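Local coordinates for protein 3-oxo-glucose-6-phosphate:glutamate aminotransferase (Bacillus subtilis subsp. subtilis, PDB 4K2M) that catalyses the reversible pyridoxal phosphate-dependent transamination of 3-dehydro-glucose 6-phosphate with glutamate to kanosamine 6-phosphate, a step in antibiotic biosynthesis, at residues V69-V74 with Q376-Y381; H351-K356 with L415-S420; V74-T79 with S420-E425. All blocks are in the same frame, centred on the assembly; numbering follows the deposited sequence.

Contact 1: V69-V74 with Q376-Y381. With O1G (3-deoxy-3-[(E)-({3-hydroxy-2-methyl-5-[(phosphonooxy)methyl]pyridin-4-yl}methylidene)amino]-6-O-phosphono-alpha-D-gluco pyranose), chain C; EDO (1,2-ethanediol), chain E.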
loop_
_atom_site.group_PDB
_atom_site.type_symbol
_atom_site.label_atom_id
_atom_site.label_comp_id
_atom_site.label_asym_id
_atom_site.label_seq_id
_atom_site.Cartn_x
_atom_site.Cartn_y
_atom_site.Cartn_z
ATOM N N VAL A 69 15.567 -22.612 18.201
ATOM C CA VAL A 69 14.160 -22.397 17.911
ATOM C C VAL A 69 13.968 -20.902 17.688
ATOM O O VAL A 69 13.895 -20.132 18.648
ATOM C CB VAL A 69 13.263 -22.831 19.081
ATOM C CG1 VAL A 69 11.796 -22.589 18.751
ATOM C CG2 VAL A 69 13.470 -24.309 19.423
ATOM N N PRO A 70 13.928 -20.483 16.418
ATOM C CA PRO A 70 13.620 -19.086 16.095
ATOM C C PRO A 70 12.202 -18.753 16.522
ATOM O O PRO A 70 11.328 -19.616 16.491
ATOM C CB PRO A 70 13.729 -19.038 14.568
ATOM C CG PRO A 70 14.480 -20.271 14.178
ATOM C CD PRO A 70 14.189 -21.297 15.215
ATOM N N PHE A 71 11.963 -17.514 16.930
ATOM C CA PHE A 71 10.627 -17.133 17.352
ATOM C C PHE A 71 9.643 -17.118 16.177
ATOM O O PHE A 71 8.516 -17.619 16.279
ATOM C CB PHE A 71 10.665 -15.754 18.027
ATOM C CG PHE A 71 9.319 -15.282 18.476
ATOM C CD1 PHE A 71 8.773 -15.731 19.677
ATOM C CD2 PHE A 71 8.582 -14.393 17.694
ATOM C CE1 PHE A 71 7.514 -15.301 20.087
ATOM C CE2 PHE A 71 7.336 -13.973 18.087
ATOM C CZ PHE A 71 6.793 -14.420 19.293
ATOM N N LEU A 72 10.055 -16.530 15.062
ATOM C CA LEU A 72 9.149 -16.381 13.924
ATOM C C LEU A 72 9.932 -16.300 12.626
ATOM O O LEU A 72 10.130 -15.214 12.081
ATOM C CB LEU A 72 8.270 -15.128 14.084
ATOM C CG LEU A 72 7.132 -14.994 13.062
ATOM C CD1 LEU A 72 6.072 -16.075 13.285
ATOM C CD2 LEU A 72 6.511 -13.602 13.123
ATOM N N PRO A 73 10.363 -17.460 12.113
ATOM C CA PRO A 73 11.101 -17.530 10.846
ATOM C C PRO A 73 10.129 -17.281 9.690
ATOM O O PRO A 73 9.285 -18.134 9.394
ATOM C CB PRO A 73 11.647 -18.969 10.832
ATOM C CG PRO A 73 10.724 -19.741 11.720
ATOM C CD PRO A 73 10.132 -18.787 12.717
ATOM N N VAL A 74 10.230 -16.117 9.050
ATOM C CA VAL A 74 9.197 -15.721 8.099
ATOM C C VAL A 74 9.114 -16.631 6.896
ATOM O O VAL A 74 8.080 -16.671 6.229
ATOM C CB VAL A 74 9.337 -14.245 7.628
ATOM C CG1 VAL A 74 9.219 -13.318 8.812
ATOM C CG2 VAL A 74 10.654 -14.029 6.860
ATOM N N GLN A 376 14.440 -18.763 21.181
ATOM C CA GLN A 376 14.178 -17.327 21.055
ATOM C C GLN A 376 12.745 -16.993 21.460
ATOM O O GLN A 376 11.788 -17.647 21.036
ATOM C CB GLN A 376 14.462 -16.867 19.615
ATOM C CG GLN A 376 14.052 -15.428 19.315
ATOM C CD GLN A 376 14.429 -14.965 17.903
ATOM O OE1 GLN A 376 14.176 -15.655 16.906
ATOM N NE2 GLN A 376 15.030 -13.780 17.819
ATOM N N THR A 377 12.616 -15.995 22.321
ATOM C CA THR A 377 11.314 -15.496 22.750
ATOM C C THR A 377 11.290 -14.013 22.402
ATOM O O THR A 377 12.282 -13.464 21.904
ATOM C CB THR A 377 11.081 -15.705 24.259
ATOM O OG1 THR A 377 12.182 -15.146 24.993
ATOM C CG2 THR A 377 10.956 -17.202 24.587
ATOM N N ASP A 378 10.171 -13.353 22.652
ATOM C CA ASP A 378 10.070 -11.944 22.303
ATOM C C ASP A 378 9.033 -11.276 23.181
ATOM O O ASP A 378 8.282 -11.942 23.902
ATOM C CB ASP A 378 9.682 -11.787 20.832
ATOM C CG ASP A 378 10.236 -10.521 20.209
ATOM O OD1 ASP A 378 10.627 -9.602 20.959
ATOM O OD2 ASP A 378 10.264 -10.447 18.964
ATOM N N VAL A 379 8.986 -9.951 23.114
ATOM C CA VAL A 379 7.987 -9.192 23.862
ATOM C C VAL A 379 7.292 -8.230 22.904
ATOM O O VAL A 379 7.885 -7.249 22.468
ATOM C CB VAL A 379 8.625 -8.442 25.054
ATOM C CG1 VAL A 379 7.599 -7.490 25.726
ATOM C CG2 VAL A 379 9.158 -9.433 26.094
ATOM N N TYR A 380 6.049 -8.538 22.534
ATOM C CA TYR A 380 5.245 -7.633 21.697
ATOM C C TYR A 380 4.388 -6.792 22.639
ATOM O O TYR A 380 3.434 -7.328 23.229
ATOM C CB TYR A 380 4.322 -8.463 20.778
ATOM C CG TYR A 380 5.002 -9.121 19.581
ATOM C CD1 TYR A 380 6.045 -10.029 19.748
ATOM C CD2 TYR A 380 4.564 -8.861 18.283
ATOM C CE1 TYR A 380 6.664 -10.625 18.643
ATOM C CE2 TYR A 380 5.153 -9.465 17.182
ATOM C CZ TYR A 380 6.209 -10.344 17.369
ATOM O OH TYR A 380 6.800 -10.932 16.268
ATOM N N TYR A 381 4.665 -5.491 22.807
ATOM C CA TYR A 381 5.667 -4.702 22.091
ATOM C C TYR A 381 6.547 -4.040 23.148
ATOM O O TYR A 381 6.164 -3.968 24.313
ATOM C CB TYR A 381 4.958 -3.648 21.211
ATOM C CG TYR A 381 4.094 -4.353 20.188
ATOM C CD1 TYR A 381 4.620 -4.735 18.967
ATOM C CD2 TYR A 381 2.780 -4.718 20.484
ATOM C CE1 TYR A 381 3.849 -5.436 18.034
ATOM C CE2 TYR A 381 2.002 -5.425 19.562
ATOM C CZ TYR A 381 2.546 -5.772 18.342
ATOM O OH TYR A 381 1.790 -6.466 17.413
HETATM P P O1G C . -0.845 -3.308 9.204
HETATM C C3A O1G C . -1.444 -4.819 14.782
HETATM O O3 O1G C . -0.714 -5.842 15.288
HETATM C C1 O1G C . 4.621 -6.442 13.728
HETATM N "N1'" O1G C . -3.227 -3.270 14.914
HETATM C C2 O1G C . 3.187 -6.095 14.134
HETATM O O2 O1G C . 2.843 -7.141 15.105
HETATM C C9A O1G C . -2.538 -4.281 15.468
HETATM C C2A O1G C . -2.999 -4.800 16.819
HETATM C C3 O1G C . 2.199 -6.073 12.955
HETATM N "N3'" O1G C . 0.976 -5.465 13.511
HETATM O O1 O1G C . 4.751 -7.821 13.351
HETATM C C4 O1G C . 2.759 -5.309 11.740
HETATM O O4 O1G C . 1.934 -5.819 10.674
HETATM C C4A O1G C . -1.071 -4.315 13.549
HETATM C C4B O1G C . 0.097 -4.847 12.816
HETATM C C5 O1G C . 4.169 -5.829 11.459
HETATM O O5 O1G C . 5.024 -5.658 12.597
HETATM C C5A O1G C . -1.800 -3.264 13.000
HETATM C C5T O1G C . -1.533 -2.572 11.653
HETATM C C6 O1G C . 4.915 -5.034 10.425
HETATM C C6A O1G C . -2.874 -2.756 13.715
HETATM O OP1 O1G C . -0.953 -1.825 8.921
HETATM O OP2 O1G C . -1.576 -4.148 8.211
HETATM O OP3 O1G C . 0.613 -3.733 9.497
HETATM O OP4 O1G C . -1.698 -3.534 10.586
HETATM O O6 O1G C . 6.079 -5.609 9.966
HETATM P "P'" O1G C . 6.554 -5.398 8.444
HETATM O OP6 O1G C . 5.473 -6.025 7.590
HETATM O OP7 O1G C . 6.745 -3.919 8.197
HETATM O OP8 O1G C . 7.871 -6.179 8.414
HETATM C C1 EDO E . 7.637 -7.114 18.130
HETATM O O1 EDO E . 7.985 -6.462 16.902
HETATM C C2 EDO E . 8.875 -7.193 19.027
HETATM O O2 EDO E . 9.919 -7.818 18.274
HETATM O O HOH W 1 12.547 -15.048 14.629
#

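Contact 2: H351-K356 with L415-S420. With EDO (1,2-ethanediol), chain D.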
loop_
_atom_site.group_PDB
_atom_site.type_symbol
_atom_site.label_atom_id
_atom_site.label_comp_id
_atom_site.label_asym_id
_atom_site.label_seq_id
_atom_site.Cartn_x
_atom_site.Cartn_y
_atom_site.Cartn_z
ATOM N N HIS A 351 -2.879 -15.489 17.883
ATOM C CA HIS A 351 -1.902 -14.873 17.001
ATOM C C HIS A 351 -0.523 -14.833 17.677
ATOM O O HIS A 351 0.506 -15.096 17.046
ATOM C CB HIS A 351 -2.328 -13.452 16.636
ATOM C CG HIS A 351 -1.308 -12.737 15.810
ATOM N ND1 HIS A 351 -0.954 -13.155 14.546
ATOM C CD2 HIS A 351 -0.542 -11.654 16.079
ATOM C CE1 HIS A 351 -0.022 -12.351 14.064
ATOM N NE2 HIS A 351 0.247 -11.433 14.973
ATOM N N LEU A 352 -0.517 -14.471 18.960
ATOM C CA LEU A 352 0.675 -14.506 19.800
ATOM C C LEU A 352 0.309 -15.251 21.070
ATOM O O LEU A 352 -0.865 -15.298 21.435
ATOM C CB LEU A 352 1.170 -13.079 20.104
ATOM C CG LEU A 352 1.809 -12.386 18.884
ATOM C CD1 LEU A 352 1.631 -10.846 18.898
ATOM C CD2 LEU A 352 3.291 -12.748 18.753
ATOM N N PHE A 353 1.305 -15.837 21.738
ATOM C CA PHE A 353 1.054 -16.655 22.927
ATOM C C PHE A 353 1.791 -16.055 24.112
ATOM O O PHE A 353 3.006 -16.249 24.256
ATOM C CB PHE A 353 1.525 -18.107 22.731
ATOM C CG PHE A 353 1.159 -18.995 23.885
ATOM C CD1 PHE A 353 -0.086 -19.619 23.916
ATOM C CD2 PHE A 353 2.028 -19.158 24.973
ATOM C CE1 PHE A 353 -0.467 -20.407 25.004
ATOM C CE2 PHE A 353 1.660 -19.959 26.063
ATOM C CZ PHE A 353 0.400 -20.573 26.076
ATOM N N PRO A 354 1.069 -15.312 24.954
ATOM C CA PRO A 354 1.731 -14.628 26.073
ATOM C C PRO A 354 1.646 -15.394 27.375
ATOM O O PRO A 354 0.563 -15.860 27.775
ATOM C CB PRO A 354 0.935 -13.326 26.202
ATOM C CG PRO A 354 -0.456 -13.702 25.759
ATOM C CD PRO A 354 -0.305 -14.825 24.727
ATOM N N ILE A 355 2.791 -15.537 28.036
ATOM C CA ILE A 355 2.787 -15.964 29.430
ATOM C C ILE A 355 3.252 -14.770 30.244
ATOM O O ILE A 355 3.708 -13.774 29.684
ATOM C CB ILE A 355 3.699 -17.172 29.685
ATOM C CG1 ILE A 355 5.167 -16.799 29.492
ATOM C CG2 ILE A 355 3.330 -18.355 28.764
ATOM C CD1 ILE A 355 6.131 -17.942 29.834
ATOM N N LYS A 356 3.115 -14.828 31.562
ATOM C CA LYS A 356 3.715 -13.772 32.383
ATOM C C LYS A 356 4.722 -14.399 33.332
ATOM O O LYS A 356 4.460 -15.466 33.895
ATOM C CB LYS A 356 2.640 -12.979 33.143
ATOM C CG LYS A 356 1.723 -12.143 32.240
ATOM C CD LYS A 356 0.424 -11.712 32.960
ATOM C CE LYS A 356 0.643 -10.644 33.998
ATOM N NZ LYS A 356 -0.649 -10.302 34.713
ATOM N N LEU A 415 5.937 -16.768 23.576
ATOM C CA LEU A 415 6.583 -18.013 23.186
ATOM C C LEU A 415 6.298 -18.268 21.711
ATOM O O LEU A 415 5.241 -17.870 21.224
ATOM C CB LEU A 415 6.011 -19.160 24.013
ATOM C CG LEU A 415 6.077 -18.973 25.523
ATOM C CD1 LEU A 415 5.633 -20.287 26.157
ATOM C CD2 LEU A 415 7.490 -18.606 25.959
ATOM N N PRO A 416 7.216 -18.946 21.001
ATOM C CA PRO A 416 6.986 -19.199 19.571
ATOM C C PRO A 416 5.651 -19.900 19.313
ATOM O O PRO A 416 5.323 -20.871 20.007
ATOM C CB PRO A 416 8.141 -20.137 19.194
ATOM C CG PRO A 416 9.242 -19.741 20.137
ATOM C CD PRO A 416 8.543 -19.431 21.440
ATOM N N LEU A 417 4.878 -19.397 18.346
ATOM C CA LEU A 417 3.605 -20.030 17.980
ATOM C C LEU A 417 3.189 -19.548 16.586
ATOM O O LEU A 417 2.894 -18.373 16.377
ATOM C CB LEU A 417 2.514 -19.758 19.027
ATOM C CG LEU A 417 1.285 -20.699 18.959
ATOM C CD1 LEU A 417 0.491 -20.713 20.273
ATOM C CD2 LEU A 417 0.340 -20.339 17.805
ATOM N N TYR A 418 3.177 -20.463 15.626
ATOM C CA TYR A 418 2.692 -20.129 14.295
ATOM C C TYR A 418 2.341 -21.466 13.667
ATOM O O TYR A 418 2.782 -22.511 14.166
ATOM C CB TYR A 418 3.745 -19.329 13.500
ATOM C CG TYR A 418 5.091 -20.029 13.402
ATOM C CD1 TYR A 418 5.413 -20.817 12.303
ATOM C CD2 TYR A 418 6.038 -19.885 14.412
ATOM C CE1 TYR A 418 6.644 -21.469 12.213
ATOM C CE2 TYR A 418 7.270 -20.531 14.331
ATOM C CZ TYR A 418 7.555 -21.323 13.236
ATOM O OH TYR A 418 8.777 -21.955 13.162
ATOM N N PRO A 419 1.518 -21.468 12.608
ATOM C CA PRO A 419 0.975 -22.779 12.191
ATOM C C PRO A 419 2.008 -23.820 11.751
ATOM O O PRO A 419 1.776 -25.014 11.990
ATOM C CB PRO A 419 0.049 -22.428 11.022
ATOM C CG PRO A 419 -0.323 -21.018 11.247
ATOM C CD PRO A 419 0.881 -20.351 11.885
ATOM N N SER A 420 3.108 -23.403 11.133
ATOM C CA SER A 420 4.132 -24.362 10.693
ATOM C C SER A 420 5.194 -24.689 11.745
ATOM O O SER A 420 6.192 -25.360 11.446
ATOM C CB SER A 420 4.803 -23.901 9.397
ATOM O OG SER A 420 3.909 -24.010 8.306
HETATM C C1 EDO D . -0.989 -14.864 30.737
HETATM O O1 EDO D . -1.361 -14.666 29.373
HETATM C C2 EDO D . -1.903 -14.000 31.611
HETATM O O2 EDO D . -3.255 -14.421 31.418
HETATM O O HOH W 2 3.124 -16.061 17.753
HETATM O O HOH W 3 3.820 -15.784 20.501
#

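Contact 3: V74-T79 with S420-E425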
loop_
_atom_site.group_PDB
_atom_site.type_symbol
_atom_site.label_atom_id
_atom_site.label_comp_id
_atom_site.label_asym_id
_atom_site.label_seq_id
_atom_site.Cartn_x
_atom_site.Cartn_y
_atom_site.Cartn_z
ATOM N N VAL A 74 10.230 -16.117 9.050
ATOM C CA VAL A 74 9.197 -15.721 8.099
ATOM C C VAL A 74 9.114 -16.631 6.896
ATOM O O VAL A 74 8.080 -16.671 6.229
ATOM C CB VAL A 74 9.337 -14.245 7.628
ATOM C CG1 VAL A 74 9.219 -13.318 8.812
ATOM C CG2 VAL A 74 10.654 -14.029 6.860
ATOM N N ASP A 75 10.193 -17.362 6.611
ATOM C CA ASP A 75 10.180 -18.271 5.477
ATOM C C ASP A 75 9.228 -19.429 5.739
ATOM O O ASP A 75 8.688 -20.027 4.809
ATOM C CB ASP A 75 11.596 -18.786 5.159
ATOM C CG ASP A 75 12.224 -19.521 6.326
ATOM O OD1 ASP A 75 12.431 -18.893 7.384
ATOM O OD2 ASP A 75 12.510 -20.728 6.186
ATOM N N ARG A 76 8.994 -19.727 7.011
ATOM C CA ARG A 76 8.116 -20.829 7.357
ATOM C C ARG A 76 6.660 -20.417 7.527
ATOM O O ARG A 76 5.792 -21.262 7.749
ATOM C CB ARG A 76 8.654 -21.557 8.596
ATOM C CG ARG A 76 9.950 -22.307 8.295
ATOM C CD ARG A 76 10.580 -22.868 9.561
ATOM N NE ARG A 76 9.704 -23.803 10.271
ATOM C CZ ARG A 76 9.943 -24.221 11.510
ATOM N NH1 ARG A 76 11.024 -23.780 12.156
ATOM N NH2 ARG A 76 9.094 -25.052 12.108
ATOM N N LEU A 77 6.379 -19.124 7.400
ATOM C CA LEU A 77 4.999 -18.664 7.474
ATOM C C LEU A 77 4.265 -18.880 6.153
ATOM O O LEU A 77 3.054 -18.678 6.065
ATOM C CB LEU A 77 4.928 -17.191 7.881
ATOM C CG LEU A 77 5.328 -16.907 9.322
ATOM C CD1 LEU A 77 5.251 -15.412 9.619
ATOM C CD2 LEU A 77 4.425 -17.683 10.261
ATOM N N ILE A 78 4.992 -19.287 5.120
ATOM C CA ILE A 78 4.343 -19.581 3.855
ATOM C C ILE A 78 4.817 -20.965 3.423
ATOM O O ILE A 78 6.013 -21.220 3.394
ATOM C CB ILE A 78 4.610 -18.482 2.791
ATOM C CG1 ILE A 78 3.801 -18.755 1.519
ATOM C CG2 ILE A 78 6.103 -18.346 2.473
ATOM C CD1 ILE A 78 4.050 -17.729 0.394
ATOM N N THR A 79 3.880 -21.869 3.143
ATOM C CA THR A 79 4.237 -23.267 2.842
ATOM C C THR A 79 4.542 -23.466 1.374
ATOM O O THR A 79 4.218 -22.604 0.547
ATOM C CB THR A 79 3.107 -24.233 3.246
ATOM O OG1 THR A 79 1.950 -23.981 2.433
ATOM C CG2 THR A 79 2.747 -24.035 4.714
ATOM N N SER A 420 3.108 -23.403 11.133
ATOM C CA SER A 420 4.132 -24.362 10.693
ATOM C C SER A 420 5.194 -24.689 11.745
ATOM O O SER A 420 6.192 -25.360 11.446
ATOM C CB SER A 420 4.803 -23.901 9.397
ATOM O OG SER A 420 3.909 -24.010 8.306
ATOM N N PHE A 421 4.979 -24.219 12.967
ATOM C CA PHE A 421 5.859 -24.533 14.085
ATOM C C PHE A 421 5.770 -26.040 14.334
ATOM O O PHE A 421 4.704 -26.638 14.158
ATOM C CB PHE A 421 5.343 -23.775 15.294
ATOM C CG PHE A 421 6.270 -23.771 16.483
ATOM C CD1 PHE A 421 7.621 -23.462 16.339
ATOM C CD2 PHE A 421 5.758 -23.995 17.756
ATOM C CE1 PHE A 421 8.464 -23.413 17.462
ATOM C CE2 PHE A 421 6.587 -23.938 18.886
ATOM C CZ PHE A 421 7.942 -23.651 18.730
ATOM N N THR A 422 6.871 -26.675 14.726
ATOM C CA THR A 422 6.823 -28.122 14.951
ATOM C C THR A 422 6.645 -28.417 16.424
ATOM O O THR A 422 7.033 -27.620 17.281
ATOM C CB THR A 422 8.074 -28.862 14.420
ATOM O OG1 THR A 422 9.236 -28.422 15.131
ATOM C CG2 THR A 422 8.270 -28.613 12.938
ATOM N N LEU A 423 6.063 -29.569 16.732
ATOM C CA LEU A 423 5.864 -29.931 18.130
ATOM C C LEU A 423 7.189 -30.254 18.803
ATOM O O LEU A 423 7.355 -30.019 19.997
ATOM C CB LEU A 423 4.911 -31.109 18.250
ATOM C CG LEU A 423 3.543 -30.890 17.634
ATOM C CD1 LEU A 423 2.664 -32.120 17.894
ATOM C CD2 LEU A 423 2.889 -29.643 18.196
ATOM N N GLU A 424 8.146 -30.773 18.043
ATOM C CA GLU A 424 9.464 -31.028 18.619
ATOM C C GLU A 424 10.210 -29.735 18.992
ATOM O O GLU A 424 10.913 -29.685 20.003
ATOM C CB GLU A 424 10.312 -31.941 17.716
ATOM C CG GLU A 424 10.628 -31.391 16.326
ATOM C CD GLU A 424 9.641 -31.869 15.256
ATOM O OE1 GLU A 424 8.510 -32.270 15.609
ATOM O OE2 GLU A 424 10.002 -31.834 14.059
ATOM N N GLU A 425 10.043 -28.675 18.204
ATOM C CA GLU A 425 10.535 -27.368 18.641
ATOM C C GLU A 425 9.794 -26.904 19.889
ATOM O O GLU A 425 10.395 -26.351 20.815
ATOM C CB GLU A 425 10.343 -26.329 17.549
ATOM C CG GLU A 425 11.293 -26.427 16.381
ATOM C CD GLU A 425 10.829 -25.553 15.228
ATOM O OE1 GLU A 425 9.804 -25.887 14.587
ATOM O OE2 GLU A 425 11.481 -24.523 14.968
HETATM O O HOH W 4 3.197 -20.992 9.363
HETATM O O HOH W 5 6.585 -23.792 6.502
#

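Contact 1: V69-V74 with Q376-Y381
The touching parts of two irregular loop segments, 69-72 and 376-380, run about 30° apart end to end and come closest at Phe-71 and Gln-376, joined by a main-chain bond from Gln-376 N to Val-69 O (2.9 Å) nearly along the carbonyl axis. Gln-376 reaches back with its chain extended, so that OE1 takes the N-H of Phe-71 on an in-plane lone pair at 2.9 Å, almost straight at 176°. A water bridges the same OE1 to Leu-72 N, so OE1 serves the N-H of Phe-71 directly and that of Leu-72 through the water. With CG anti to its backbone N (chi1 179°), Phe-71 carries its ring into the other loop. There Asp-378 CB sits squarely over one face, a CH-pi contact 4.0 Å from the centroid, and Phe-71 CE2 meets Tyr-380 CE1 at 3.5 Å, tip to tip and oblique. The next residue, Tyr-381, follows a cis peptide and binds the substrate, its OH hydrogen-bonded to O2 of the external aldimine at 2.6 Å. Thr-377 packs its loop on helix 362-373 and strand 412-415; Phe-71 touches His-414, laying the loop ahead of helix 80-93 against the small antiparallel sheet.

Contact 2: H351-K356 with L415-S420
Segment 351-356 enters its short strand where segment 415-420 leaves strand 412-415, and the backbones diverge from 5.7 Å between CA atoms at Phe-353 and Leu-415 to 7.5 Å at His-351 and Tyr-418. One direct backbone bond joins them, Leu-415 N to Phe-353 O at 3.1 Å, nearly along the carbonyl axis. Beyond it water takes over: one molecule accepts from Phe-353 N and donates to Leu-415 O, and a second lies between the carbonyl oxygens of His-351 and Leu-417. This is the fraying end of the two-stranded antiparallel sheet 353-356/412-415, in the C-terminal part of an aminotransferase of the aspartate aminotransferase fold. Phe-353 and Leu-415 point the same way and lie side by side, Leu-415 CD1 at 4.0 Å from ring atom CD2. Leu-417 crosses obliquely from the departing chain and sets CD1 against Phe-353 CB (3.7 Å) and ring atom CD1, so the two leucines touch different ortho carbons of the ring. Ile-355 comes across Leu-415 at about a right angle, its CG2 4.0 Å from Leu-415 CD1, while its own side chain also meets Leu-433 of helix 423-441. Tyr-326 of helix 312-329 packs against both Phe-353 and Leu-415. At the other end His-351 turns toward the cofactor site, where ND1 bonds Asn-250 OD1 and the side chain touches Gln-227, which binds pyridoxal phosphate.

Contact 3: V74-T79 with S420-E425
A bidentate salt bridge, with a separate water link between the backbones, joins the loop just ahead of helix 80-93 to the start of the C-terminal helix 423-441, with a capping box as its acceptor side. In that box Thr-422 holds the N-cap position: its OG1 accepts from Glu-425 N, and Glu-425 OE1 in return takes the N-H of Thr-422 at 3.0 Å, from above the carboxylate plane. Arg-76 approaches Glu-425 tip to tip. Its CG lies anti to the carbonyl carbon, and a bend at chi3 (60°) presents the guanidinium end-on, NH1 to OE2 at 2.9 Å and NH2 to OE1 at 2.7 Å. Both bonds are nearly straight and use syn lone pairs, and the two flat groups stand only 22° from coplanar, which fixes the rotation of each against the other. Glu-425 OE1 is gripped three times, by Arg-76 NH2 and by the N and OG1 of Thr-422, the hydroxyl donating to its anti lone pair at 2.7 Å. So many donors, together with the N-terminal end of a helix, would be expected to keep this carboxylate ionised. Outside the pair, Tyr-418 packs against Arg-76, and Glu-424 makes its own salt bridge with Arg-64. Nearer the backbone, one water donates to Arg-76 O and accepts from Ser-420 N, tying the loops where their CA atoms come within 6.3 Å. Val-74, Asp-75 and Ile-78 also pack on the second subunit, so the same loop borders the dimer interface. The second proton of Arg-76 NH2 goes to Ser-420 O at 3.0 Å, a more bent bond (149°) whose donor lies above the carbonyl plane.

How the contacts relate
Contact 2 is the buried member of the set, and its direct side-chain contacts are wholly apolar; contacts 1 and 3 are only partly buried. Contact 1 mixes a buried phenylalanine ring with a glutamine amide, and contact 3 rests mainly on an ion pair. One continuous run, 69-79, serves contacts 1 and 3, its segments meeting at Val-74, and run 415-425 serves contacts 2 and 3, meeting at Ser-420. Tyr-418 ties them together: its hydroxyl lies 3.3 Å from Pro-73 CG and 3.0 Å from Arg-76 CZ. The aldimine is met at Tyr-381 in contact 1, His-351 of contact 2 stands close by, and contact 3 lies farther out.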